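Local coordinates for protein mannan endo-1,4-beta-mannosidase (Cryptopygus antarcticus, PDB 4OOU) that hydrolyses internal beta-1,4-mannosidic linkages in the backbones of mannans, galactomannans and glucomannans, releasing mainly short manno-oligosaccharides, at residues Ala45-Gly50 / Tyr58-Pro63; Ser91-Phe94 / Val100-Thr103; Ala228-Asn231 / Leu237-Val240; Asn325-Ala330 / Ala338-Phe343. All coordinates share one frame; numbering follows the deposited sequence.

The contacts lie round the TIM barrel of a family 5 glycoside hydrolase. Contacts 3 and 4 each pack a helix on a strand of the barrel wall; their centres lie about 25 Å apart, across the chain's centre. Contact 1 ties a loop after strand 35-43 to the next helix, and contact 2 is a small hairpin after strand 79-86; their nearest atoms are about 5 Å apart. Contacts 1 and 4 touch: Trp46 CZ3 comes within 3.6 Å of CH2 of substrate-binding Trp341. In contact 4 the Thr340 side chain is about 7 Å from that of Glu312, the probable nucleophile; in contact 2 that of Phe94 is about 6 Å from that of substrate-binding Lys151.

Contact 1 (Ala45-Gly50 / Tyr58-Pro63); sequences AWRSYG and YASNGP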
loop_
_atom_site.group_PDB
_atom_site.type_symbol
_atom_site.label_atom_id
_atom_site.label_comp_id
_atom_site.label_asym_id
_atom_site.label_seq_id
_atom_site.Cartn_x
_atom_site.Cartn_y
_atom_site.Cartn_z
ATOM N N ALA A 45 9.271 -5.408 -3.689
ATOM C CA ALA A 45 7.825 -5.237 -3.918
ATOM C C ALA A 45 7.438 -6.014 -5.171
ATOM O O ALA A 45 6.267 -6.032 -5.565
ATOM C CB ALA A 45 7.491 -3.757 -4.117
ATOM N N TRP A 46 8.441 -6.604 -5.824
ATOM C CA TRP A 46 8.220 -7.483 -6.960
ATOM C C TRP A 46 9.418 -8.421 -7.101
ATOM O O TRP A 46 10.393 -8.324 -6.373
ATOM C CB TRP A 46 7.998 -6.658 -8.223
ATOM C CG TRP A 46 9.126 -5.745 -8.514
ATOM C CD1 TRP A 46 10.301 -6.075 -9.124
ATOM C CD2 TRP A 46 9.220 -4.362 -8.180
ATOM N NE1 TRP A 46 11.114 -4.977 -9.208
ATOM C CE2 TRP A 46 10.477 -3.905 -8.639
ATOM C CE3 TRP A 46 8.361 -3.449 -7.548
ATOM C CZ2 TRP A 46 10.907 -2.573 -8.476
ATOM C CZ3 TRP A 46 8.785 -2.109 -7.407
ATOM C CH2 TRP A 46 10.050 -1.696 -7.878
ATOM N N ARG A 47 9.313 -9.369 -8.002
ATOM C CA ARG A 47 10.463 -10.157 -8.420
ATOM C C ARG A 47 10.732 -9.712 -9.860
ATOM O O ARG A 47 11.799 -9.208 -10.185
ATOM C CB ARG A 47 10.115 -11.646 -8.274
ATOM C CG ARG A 47 10.943 -12.627 -9.083
ATOM C CD ARG A 47 12.424 -12.565 -8.777
ATOM N NE ARG A 47 13.207 -13.770 -9.137
ATOM C CZ ARG A 47 12.993 -14.620 -10.164
ATOM N NH1 ARG A 47 11.994 -14.494 -11.060
ATOM N NH2 ARG A 47 13.818 -15.648 -10.298
ATOM N N SER A 48 9.700 -9.845 -10.678
ATOM C CA SER A 48 9.629 -9.236 -11.987
ATOM C C SER A 48 8.578 -8.109 -12.067
ATOM O O SER A 48 7.378 -8.347 -11.826
ATOM C CB SER A 48 9.316 -10.309 -13.019
ATOM O OG SER A 48 10.293 -11.314 -12.973
ATOM N N TYR A 49 9.038 -6.909 -12.445
ATOM C CA TYR A 49 8.278 -5.653 -12.246
ATOM C C TYR A 49 7.024 -5.568 -13.056
ATOM O O TYR A 49 7.068 -5.206 -14.205
ATOM C CB TYR A 49 9.187 -4.448 -12.570
ATOM C CG TYR A 49 8.570 -3.054 -12.456
ATOM C CD1 TYR A 49 8.227 -2.498 -11.207
ATOM C CD2 TYR A 49 8.388 -2.261 -13.595
ATOM C CE1 TYR A 49 7.688 -1.208 -11.112
ATOM C CE2 TYR A 49 7.878 -0.973 -13.496
ATOM C CZ TYR A 49 7.512 -0.443 -12.268
ATOM O OH TYR A 49 6.975 0.847 -12.214
ATOM N N GLY A 50 5.894 -5.916 -12.472
ATOM C CA GLY A 50 4.639 -5.851 -13.211
ATOM C C GLY A 50 4.280 -7.124 -13.945
ATOM O O GLY A 50 3.150 -7.221 -14.437
ATOM N N TYR A 58 3.688 -16.446 -13.137
ATOM C CA TYR A 58 3.851 -16.792 -11.738
ATOM C C TYR A 58 4.630 -18.077 -11.540
ATOM O O TYR A 58 5.271 -18.246 -10.493
ATOM C CB TYR A 58 2.482 -16.910 -11.117
ATOM C CG TYR A 58 2.444 -17.194 -9.639
ATOM C CD1 TYR A 58 2.573 -16.175 -8.710
ATOM C CD2 TYR A 58 2.223 -18.465 -9.162
ATOM C CE1 TYR A 58 2.499 -16.426 -7.347
ATOM C CE2 TYR A 58 2.160 -18.714 -7.806
ATOM C CZ TYR A 58 2.295 -17.689 -6.899
ATOM O OH TYR A 58 2.216 -17.931 -5.537
ATOM N N ALA A 59 4.577 -18.984 -12.516
ATOM C CA ALA A 59 5.381 -20.230 -12.460
ATOM C C ALA A 59 6.876 -19.935 -12.341
ATOM O O ALA A 59 7.628 -20.719 -11.781
ATOM C CB ALA A 59 5.119 -21.126 -13.668
ATOM N N SER A 60 7.297 -18.790 -12.849
ATOM C CA SER A 60 8.705 -18.428 -12.818
ATOM C C SER A 60 9.018 -17.645 -11.564
ATOM O O SER A 60 9.993 -17.890 -10.842
ATOM C CB SER A 60 9.003 -17.548 -14.017
ATOM O OG SER A 60 10.234 -16.904 -13.805
ATOM N N ASN A 61 8.147 -16.686 -11.306
ATOM C CA ASN A 61 8.322 -15.731 -10.215
ATOM C C ASN A 61 7.984 -16.281 -8.805
ATOM O O ASN A 61 8.716 -16.022 -7.853
ATOM C CB ASN A 61 7.515 -14.450 -10.568
ATOM C CG ASN A 61 8.126 -13.686 -11.740
ATOM O OD1 ASN A 61 9.273 -13.319 -11.685
ATOM N ND2 ASN A 61 7.372 -13.473 -12.796
ATOM N N GLY A 62 6.897 -17.048 -8.697
ATOM C CA GLY A 62 6.383 -17.595 -7.423
ATOM C C GLY A 62 7.333 -18.270 -6.446
ATOM O O GLY A 62 7.296 -18.007 -5.255
ATOM N N PRO A 63 8.184 -19.172 -6.926
ATOM C CA PRO A 63 9.125 -19.788 -5.974
ATOM C C PRO A 63 10.033 -18.799 -5.239
ATOM O O PRO A 63 10.320 -19.008 -4.067
ATOM C CB PRO A 63 9.954 -20.718 -6.854
ATOM C CG PRO A 63 9.049 -21.033 -8.004
ATOM C CD PRO A 63 8.264 -19.785 -8.264
#
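Asn61 OD1, in the first turn of helix 58-74, accepts two hydrogen bonds from neighbouring residues of the loop that precedes the helix. The shorter comes from Ser48 OG at 2.6 Å, with the donor somewhat tilted from the carbonyl plane. Arg47 NH1 gives the second at 3.0 Å; it is bent, with an N-H...O angle of 136°. The oxygen lies at the edge of the guanidinium, near its plane, while the amide and guanidinium planes stand almost perpendicular, 86° apart. The arginine chain bends at its second torsion (chi2 59°), which carries the guanidinium back to the amide and leaves CG itself 3.2 Å from Asn61 OD1.

The other half of the amide is used too: Asn61 ND2 makes a weak hydrogen bond to Gln57 O, just before the helix. On the loop side, the backbone N atoms of Arg47 and Ser48 are taken up by the two carboxylate oxygens of Asp52, so this turn is held through both main chain and side chains. Nothing apolar of note joins the two segments. The contact is thus a polar tether between the loop after strand 35-43 and the start of helix 58-74, and two donors converging on one oxygen would be expected to polarise the amide and fix its rotation.

Contact 2 (Ser91-Phe94 / Val100-Thr103); sequences SPAF and VTST
A classic beta bulge breaks the short hairpin at Ala93, which faces both Thr101 and Ser102 on the opposing strand. The strands run antiparallel, and Ala93 with Ser102 forms a hydrogen-bonded pair, Ala93 N giving its hydrogen to Ser102 O at 2.8 Å. The carbonyl of Ala93 is taken by the first bulge residue: Thr101 N donates to Ala93 O, also at 2.8 Å, and Val100 CA adds a CA-H...O contact to the same oxygen. Beyond the bulge, Phe94 and Val100 make a non-hydrogen-bonded pair whose CA atoms are 4.3 Å apart.

Their side chains share one face of the sheet. Val100 CG2 sits over the Phe94 ring in a CH-pi contact, 3.8 Å from the centroid and 28° off the normal. This methyl lies anti to the valine carbonyl carbon (Val100 chi1 159° for CG1), a rotation that also brings it 3.8 Å from Pro92 CG, so ring and proline both bear on one branch. On the Ala93 face, the hydroxyls of Thr101 and Ser102 are hydrogen-bonded to each other alongside the alanine methyl. At the open end Ser91 OG gives a 2.6 Å bond to Thr103 O from above the carbonyl plane, and the peptide between Ser91 and Pro92 is cis.

The hairpin stands beside the substrate site, the Phe94 side chain about 6 Å from that of substrate-binding Lys151. Tyr155 of helix 149-167 packs against Pro92 and Val100, and Phe94 extends to Asn141 and Leu145 on helix 140-145. Leu109 of helix 109-122 meets Ser91 and Thr103, while His85 of strand 79-86 touches Ser91 and Pro92.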
loop_
_atom_site.group_PDB
_atom_site.type_symbol
_atom_site.label_atom_id
_atom_site.label_comp_id
_atom_site.label_asym_id
_atom_site.label_seq_id
_atom_site.Cartn_x
_atom_site.Cartn_y
_atom_site.Cartn_z
ATOM N N SER A 91 -1.017 -7.053 -16.471
ATOM C CA SER A 91 -2.375 -6.773 -16.024
ATOM C C SER A 91 -2.734 -5.309 -15.956
ATOM O O SER A 91 -1.840 -4.455 -15.873
ATOM C CB SER A 91 -2.536 -7.293 -14.628
ATOM O OG SER A 91 -3.381 -8.398 -14.674
ATOM N N PRO A 92 -4.039 -4.988 -16.007
ATOM C CA PRO A 92 -5.138 -5.780 -16.516
ATOM C C PRO A 92 -5.064 -5.824 -18.051
ATOM O O PRO A 92 -4.307 -5.047 -18.642
ATOM C CB PRO A 92 -6.371 -4.985 -16.087
ATOM C CG PRO A 92 -5.901 -3.577 -16.001
ATOM C CD PRO A 92 -4.499 -3.692 -15.482
ATOM N N ALA A 93 -5.857 -6.684 -18.697
ATOM C CA ALA A 93 -5.833 -6.768 -20.169
ATOM C C ALA A 93 -6.767 -5.727 -20.817
ATOM O O ALA A 93 -7.944 -5.621 -20.433
ATOM C CB ALA A 93 -6.179 -8.177 -20.640
ATOM N N PHE A 94 -6.209 -4.977 -21.785
ATOM C CA PHE A 94 -6.929 -3.941 -22.550
ATOM C C PHE A 94 -7.148 -4.337 -24.001
ATOM O O PHE A 94 -6.251 -4.864 -24.653
ATOM C CB PHE A 94 -6.141 -2.618 -22.570
ATOM C CG PHE A 94 -6.083 -1.909 -21.238
ATOM C CD1 PHE A 94 -5.013 -2.097 -20.385
ATOM C CD2 PHE A 94 -7.113 -1.053 -20.840
ATOM C CE1 PHE A 94 -4.973 -1.466 -19.174
ATOM C CE2 PHE A 94 -7.064 -0.407 -19.623
ATOM C CZ PHE A 94 -5.997 -0.612 -18.795
ATOM N N VAL A 100 -10.911 -2.434 -20.603
ATOM C CA VAL A 100 -10.387 -3.659 -19.979
ATOM C C VAL A 100 -11.271 -4.823 -20.374
ATOM O O VAL A 100 -12.483 -4.767 -20.194
ATOM C CB VAL A 100 -10.257 -3.529 -18.433
ATOM C CG1 VAL A 100 -10.221 -4.888 -17.747
ATOM C CG2 VAL A 100 -8.991 -2.753 -18.082
ATOM N N THR A 101 -10.665 -5.858 -20.938
ATOM C CA THR A 101 -11.405 -7.092 -21.290
ATOM C C THR A 101 -11.388 -8.060 -20.146
ATOM O O THR A 101 -12.333 -8.819 -19.958
ATOM C CB THR A 101 -10.813 -7.843 -22.513
ATOM O OG1 THR A 101 -9.486 -8.326 -22.229
ATOM C CG2 THR A 101 -10.760 -6.951 -23.715
ATOM N N SER A 102 -10.283 -8.062 -19.410
ATOM C CA SER A 102 -10.076 -9.040 -18.361
ATOM C C SER A 102 -8.834 -8.786 -17.501
ATOM O O SER A 102 -8.139 -7.749 -17.552
ATOM C CB SER A 102 -10.021 -10.442 -18.977
ATOM O OG SER A 102 -9.264 -10.429 -20.159
ATOM N N THR A 103 -8.580 -9.792 -16.709
ATOM C CA THR A 103 -7.605 -9.751 -15.691
ATOM C C THR A 103 -6.233 -9.823 -16.413
ATOM O O THR A 103 -5.383 -8.961 -16.260
ATOM C CB THR A 103 -7.995 -10.887 -14.698
ATOM O OG1 THR A 103 -8.119 -10.385 -13.353
ATOM C CG2 THR A 103 -7.093 -12.079 -14.796
#

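Contact 3 (Ala228-Asn231 / Leu237-Val240); sequences AIHN and LVTV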
loop_
_atom_site.group_PDB
_atom_site.type_symbol
_atom_site.label_atom_id
_atom_site.label_comp_id
_atom_site.label_asym_id
_atom_site.label_seq_id
_atom_site.Cartn_x
_atom_site.Cartn_y
_atom_site.Cartn_z
ATOM N N ALA A 228 -15.697 0.187 -5.150
ATOM C CA ALA A 228 -16.097 -1.053 -5.782
ATOM C C ALA A 228 -15.504 -2.268 -5.062
ATOM O O ALA A 228 -16.126 -3.370 -4.997
ATOM C CB ALA A 228 -15.728 -1.038 -7.252
ATOM N N ILE A 229 -14.309 -2.076 -4.513
ATOM C CA ILE A 229 -13.751 -3.076 -3.595
ATOM C C ILE A 229 -14.677 -3.269 -2.376
ATOM O O ILE A 229 -15.032 -4.396 -2.007
ATOM C CB ILE A 229 -12.363 -2.660 -3.075
ATOM C CG1 ILE A 229 -11.374 -2.498 -4.246
ATOM C CG2 ILE A 229 -11.870 -3.701 -2.069
ATOM C CD1 ILE A 229 -10.031 -1.905 -3.890
ATOM N N HIS A 230 -15.046 -2.163 -1.735
ATOM C CA HIS A 230 -15.947 -2.249 -0.603
ATOM C C HIS A 230 -17.279 -2.853 -1.046
ATOM O O HIS A 230 -17.806 -3.694 -0.347
ATOM C CB HIS A 230 -16.160 -0.875 0.052
ATOM C CG HIS A 230 -14.934 -0.313 0.721
ATOM N ND1 HIS A 230 -14.241 -0.990 1.703
ATOM C CD2 HIS A 230 -14.303 0.881 0.572
ATOM C CE1 HIS A 230 -13.228 -0.244 2.115
ATOM N NE2 HIS A 230 -13.252 0.902 1.454
ATOM N N ASN A 231 -17.806 -2.449 -2.205
ATOM C CA ASN A 231 -19.062 -3.049 -2.724
ATOM C C ASN A 231 -18.989 -4.587 -2.727
ATOM O O ASN A 231 -19.924 -5.273 -2.343
ATOM C CB ASN A 231 -19.418 -2.563 -4.156
ATOM C CG ASN A 231 -19.918 -1.112 -4.208
ATOM O OD1 ASN A 231 -19.711 -0.417 -5.200
ATOM N ND2 ASN A 231 -20.538 -0.645 -3.143
ATOM N N LEU A 237 -9.941 -3.819 3.471
ATOM C CA LEU A 237 -9.183 -2.689 3.936
ATOM C C LEU A 237 -8.522 -2.039 2.733
ATOM O O LEU A 237 -7.882 -2.704 1.916
ATOM C CB LEU A 237 -8.138 -3.148 4.959
ATOM C CG LEU A 237 -8.629 -3.623 6.331
ATOM C CD1 LEU A 237 -7.396 -3.783 7.206
ATOM C CD2 LEU A 237 -9.634 -2.669 6.986
ATOM N N VAL A 238 -8.664 -0.735 2.609
ATOM C CA VAL A 238 -8.079 -0.065 1.469
ATOM C C VAL A 238 -7.166 1.012 1.958
ATOM O O VAL A 238 -7.468 1.650 2.987
ATOM C CB VAL A 238 -9.121 0.512 0.547
ATOM C CG1 VAL A 238 -8.441 1.095 -0.677
ATOM C CG2 VAL A 238 -10.092 -0.592 0.113
ATOM N N THR A 239 -6.048 1.190 1.233
ATOM C CA THR A 239 -5.107 2.253 1.505
ATOM C C THR A 239 -4.606 2.870 0.209
ATOM O O THR A 239 -4.956 2.468 -0.899
ATOM C CB THR A 239 -3.904 1.729 2.336
ATOM O OG1 THR A 239 -3.135 2.803 2.905
ATOM C CG2 THR A 239 -2.990 0.909 1.494
ATOM N N VAL A 240 -3.802 3.897 0.411
ATOM C CA VAL A 240 -3.075 4.587 -0.591
ATOM C C VAL A 240 -1.758 4.972 0.120
ATOM O O VAL A 240 -1.787 5.414 1.275
ATOM C CB VAL A 240 -3.828 5.850 -1.025
ATOM C CG1 VAL A 240 -2.951 6.746 -1.890
ATOM C CG2 VAL A 240 -5.096 5.467 -1.764
#
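Val238 carries the contact, the first residue along its segment to touch helix 215-232: it points at the helix, and its CG2 branch does the touching. That methyl lies 3.7 Å from both His230 CE1 and NE2, approaching the imidazole obliquely, and 4.2 Å from Ile229 CG2. Valine and isoleucine reach for each other tip to tip. Ile229 CG2 can meet it because it is anti to its backbone N while CG1 turns the other way (chi1 -60°). The backbone N of Val238 is hydrogen-bonded to Asn275 OD1. Further along, Thr239 OG1 bonds to Phe276 O and Val240 packs on Ile222 of the same helix.

The helix and the strand that follows it belong to the TIM barrel, the helix lying on the outside of the wall. Since no hydrogen bond joins the two segments, the contact is purely van der Waals. The imidazole's polar needs are met outside it, with His230 NE2 bonded to Ile273 O, which fixes the buried ring while the valine methyl rests obliquely against its CE1-NE2 side.

Contact 4 (Asn325-Ala330 / Ala338-Phe343); sequences NLYKYA and ALTWQF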
loop_
_atom_site.group_PDB
_atom_site.type_symbol
_atom_site.label_atom_id
_atom_site.label_comp_id
_atom_site.label_asym_id
_atom_site.label_seq_id
_atom_site.Cartn_x
_atom_site.Cartn_y
_atom_site.Cartn_z
ATOM N N ASN A 325 16.481 0.140 15.381
ATOM C CA ASN A 325 15.946 1.235 16.176
ATOM C C ASN A 325 14.814 1.910 15.425
ATOM O O ASN A 325 13.893 2.474 16.029
ATOM C CB ASN A 325 17.054 2.210 16.540
ATOM C CG ASN A 325 18.220 1.515 17.208
ATOM O OD1 ASN A 325 18.039 0.693 18.118
ATOM N ND2 ASN A 325 19.414 1.786 16.721
ATOM N N LEU A 326 14.903 1.835 14.101
ATOM C CA LEU A 326 13.858 2.289 13.188
ATOM C C LEU A 326 12.578 1.468 13.406
ATOM O O LEU A 326 11.514 2.029 13.639
ATOM C CB LEU A 326 14.356 2.181 11.726
ATOM C CG LEU A 326 14.833 3.467 11.021
ATOM C CD1 LEU A 326 15.013 4.607 12.008
ATOM C CD2 LEU A 326 16.089 3.321 10.172
ATOM N N TYR A 327 12.694 0.146 13.353
ATOM C CA TYR A 327 11.553 -0.712 13.608
ATOM C C TYR A 327 10.973 -0.369 14.973
ATOM O O TYR A 327 9.745 -0.145 15.108
ATOM C CB TYR A 327 11.920 -2.199 13.526
ATOM C CG TYR A 327 11.796 -2.803 12.132
ATOM C CD1 TYR A 327 10.565 -3.235 11.664
ATOM C CD2 TYR A 327 12.906 -2.964 11.298
ATOM C CE1 TYR A 327 10.419 -3.776 10.409
ATOM C CE2 TYR A 327 12.760 -3.495 10.031
ATOM C CZ TYR A 327 11.504 -3.904 9.599
ATOM O OH TYR A 327 11.303 -4.463 8.352
ATOM N N LYS A 328 11.866 -0.303 15.960
ATOM C CA LYS A 328 11.508 0.032 17.338
ATOM C C LYS A 328 10.932 1.439 17.515
ATOM O O LYS A 328 10.028 1.624 18.328
ATOM C CB LYS A 328 12.689 -0.202 18.294
ATOM C CG LYS A 328 12.612 -1.563 18.993
ATOM C CD LYS A 328 13.777 -1.811 19.943
ATOM C CE LYS A 328 15.080 -2.006 19.183
ATOM N NZ LYS A 328 16.089 -2.712 20.016
ATOM N N TYR A 329 11.429 2.408 16.757
ATOM C CA TYR A 329 10.928 3.764 16.844
ATOM C C TYR A 329 9.474 3.774 16.406
ATOM O O TYR A 329 8.630 4.301 17.089
ATOM C CB TYR A 329 11.766 4.725 15.975
ATOM C CG TYR A 329 11.337 6.194 16.077
ATOM C CD1 TYR A 329 10.160 6.646 15.491
ATOM C CD2 TYR A 329 12.116 7.121 16.779
ATOM C CE1 TYR A 329 9.774 7.991 15.583
ATOM C CE2 TYR A 329 11.741 8.455 16.873
ATOM C CZ TYR A 329 10.568 8.892 16.283
ATOM O OH TYR A 329 10.189 10.223 16.397
ATOM N N ALA A 330 9.194 3.163 15.273
ATOM C CA ALA A 330 7.852 3.098 14.740
ATOM C C ALA A 330 6.867 2.414 15.704
ATOM O O ALA A 330 5.743 2.895 15.908
ATOM C CB ALA A 330 7.872 2.384 13.403
ATOM N N ALA A 338 5.480 -0.785 10.063
ATOM C CA ALA A 338 6.683 -0.284 9.367
ATOM C C ALA A 338 7.266 -1.319 8.420
ATOM O O ALA A 338 7.525 -2.471 8.822
ATOM C CB ALA A 338 7.744 0.142 10.360
ATOM N N LEU A 339 7.508 -0.885 7.178
ATOM C CA LEU A 339 7.819 -1.788 6.058
ATOM C C LEU A 339 9.008 -1.277 5.293
ATOM O O LEU A 339 8.982 -0.151 4.799
ATOM C CB LEU A 339 6.617 -1.854 5.093
ATOM C CG LEU A 339 5.570 -2.969 5.162
ATOM C CD1 LEU A 339 5.255 -3.384 6.572
ATOM C CD2 LEU A 339 4.308 -2.513 4.476
ATOM N N THR A 340 10.034 -2.103 5.169
ATOM C CA THR A 340 11.283 -1.686 4.538
ATOM C C THR A 340 11.139 -1.741 3.041
ATOM O O THR A 340 10.220 -2.378 2.527
ATOM C CB THR A 340 12.486 -2.572 4.971
ATOM O OG1 THR A 340 12.152 -3.973 4.830
ATOM C CG2 THR A 340 12.861 -2.292 6.426
ATOM N N TRP A 341 12.041 -1.056 2.359
ATOM C CA TRP A 341 12.116 -1.097 0.921
ATOM C C TRP A 341 13.548 -1.531 0.508
ATOM O O TRP A 341 14.485 -0.908 0.958
ATOM C CB TRP A 341 11.803 0.290 0.331
ATOM C CG TRP A 341 11.806 0.250 -1.162
ATOM C CD1 TRP A 341 12.882 0.391 -1.968
ATOM C CD2 TRP A 341 10.690 -0.026 -2.026
ATOM N NE1 TRP A 341 12.520 0.215 -3.282
ATOM C CE2 TRP A 341 11.176 -0.032 -3.343
ATOM C CE3 TRP A 341 9.329 -0.250 -1.811
ATOM C CZ2 TRP A 341 10.350 -0.243 -4.443
ATOM C CZ3 TRP A 341 8.511 -0.474 -2.897
ATOM C CH2 TRP A 341 9.022 -0.463 -4.202
ATOM N N GLN A 342 13.742 -2.597 -0.286
ATOM C CA GLN A 342 12.718 -3.629 -0.608
ATOM C C GLN A 342 13.475 -4.937 -0.744
ATOM O O GLN A 342 14.711 -4.933 -0.908
ATOM C CB GLN A 342 12.013 -3.333 -1.922
ATOM C CG GLN A 342 12.926 -3.522 -3.129
ATOM C CD GLN A 342 12.344 -3.073 -4.456
ATOM O OE1 GLN A 342 13.061 -2.527 -5.307
ATOM N NE2 GLN A 342 11.054 -3.323 -4.661
ATOM N N PHE A 343 12.763 -6.051 -0.724
ATOM C CA PHE A 343 13.431 -7.333 -0.503
ATOM C C PHE A 343 14.301 -7.765 -1.679
ATOM O O PHE A 343 15.404 -8.293 -1.487
ATOM C CB PHE A 343 12.434 -8.426 -0.147
ATOM C CG PHE A 343 12.905 -9.311 0.957
ATOM C CD1 PHE A 343 13.183 -8.775 2.211
ATOM C CD2 PHE A 343 13.089 -10.685 0.752
ATOM C CE1 PHE A 343 13.626 -9.594 3.242
ATOM C CE2 PHE A 343 13.535 -11.506 1.777
ATOM C CZ PHE A 343 13.812 -10.957 3.021
#
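Tyr327 OH, deep in the layer between helix and barrel, is hydrogen-bonded to Gly41 O of strand 35-43 and at the same time rests 3.3 Å from Thr340 CG2. The contact lies in the beta-alpha-beta unit formed by strand 308-313, helix 323-332 and strand 337-340, part of the TIM barrel. The helix and strand segments run nearly antiparallel, their axes 156° apart and 9.1 Å away at the closest point.

No hydrogen bond crosses between the two segments. The phenol ring instead touches both Ala338 and Thr340: Tyr327 CE1 lies 3.5 Å from Ala338 O, and CE2 and CZ lie near the Thr340 methyl, both approaches being oblique to the ring. The Tyr327 and Thr340 side chains cross at about a right angle. Thr340 places CG2 anti to its carbonyl carbon (chi1 50° for OG1), which presents the methyl to the tyrosine and sends the hydroxyl elsewhere, to Gln356 OE1 on helix 353-361. Thus each of these two buried hydroxyls has a polar partner outside the pair.

One residue beyond Thr340 the chain reaches Trp341, which binds substrate, so this helix backs the strand that leads into the cleft. A turn further along the helix from Tyr327, two small side chains let the backbones draw close, CA to CA 6.5 Å: Ala330 CB meets Ala338 CB at 3.8 Å.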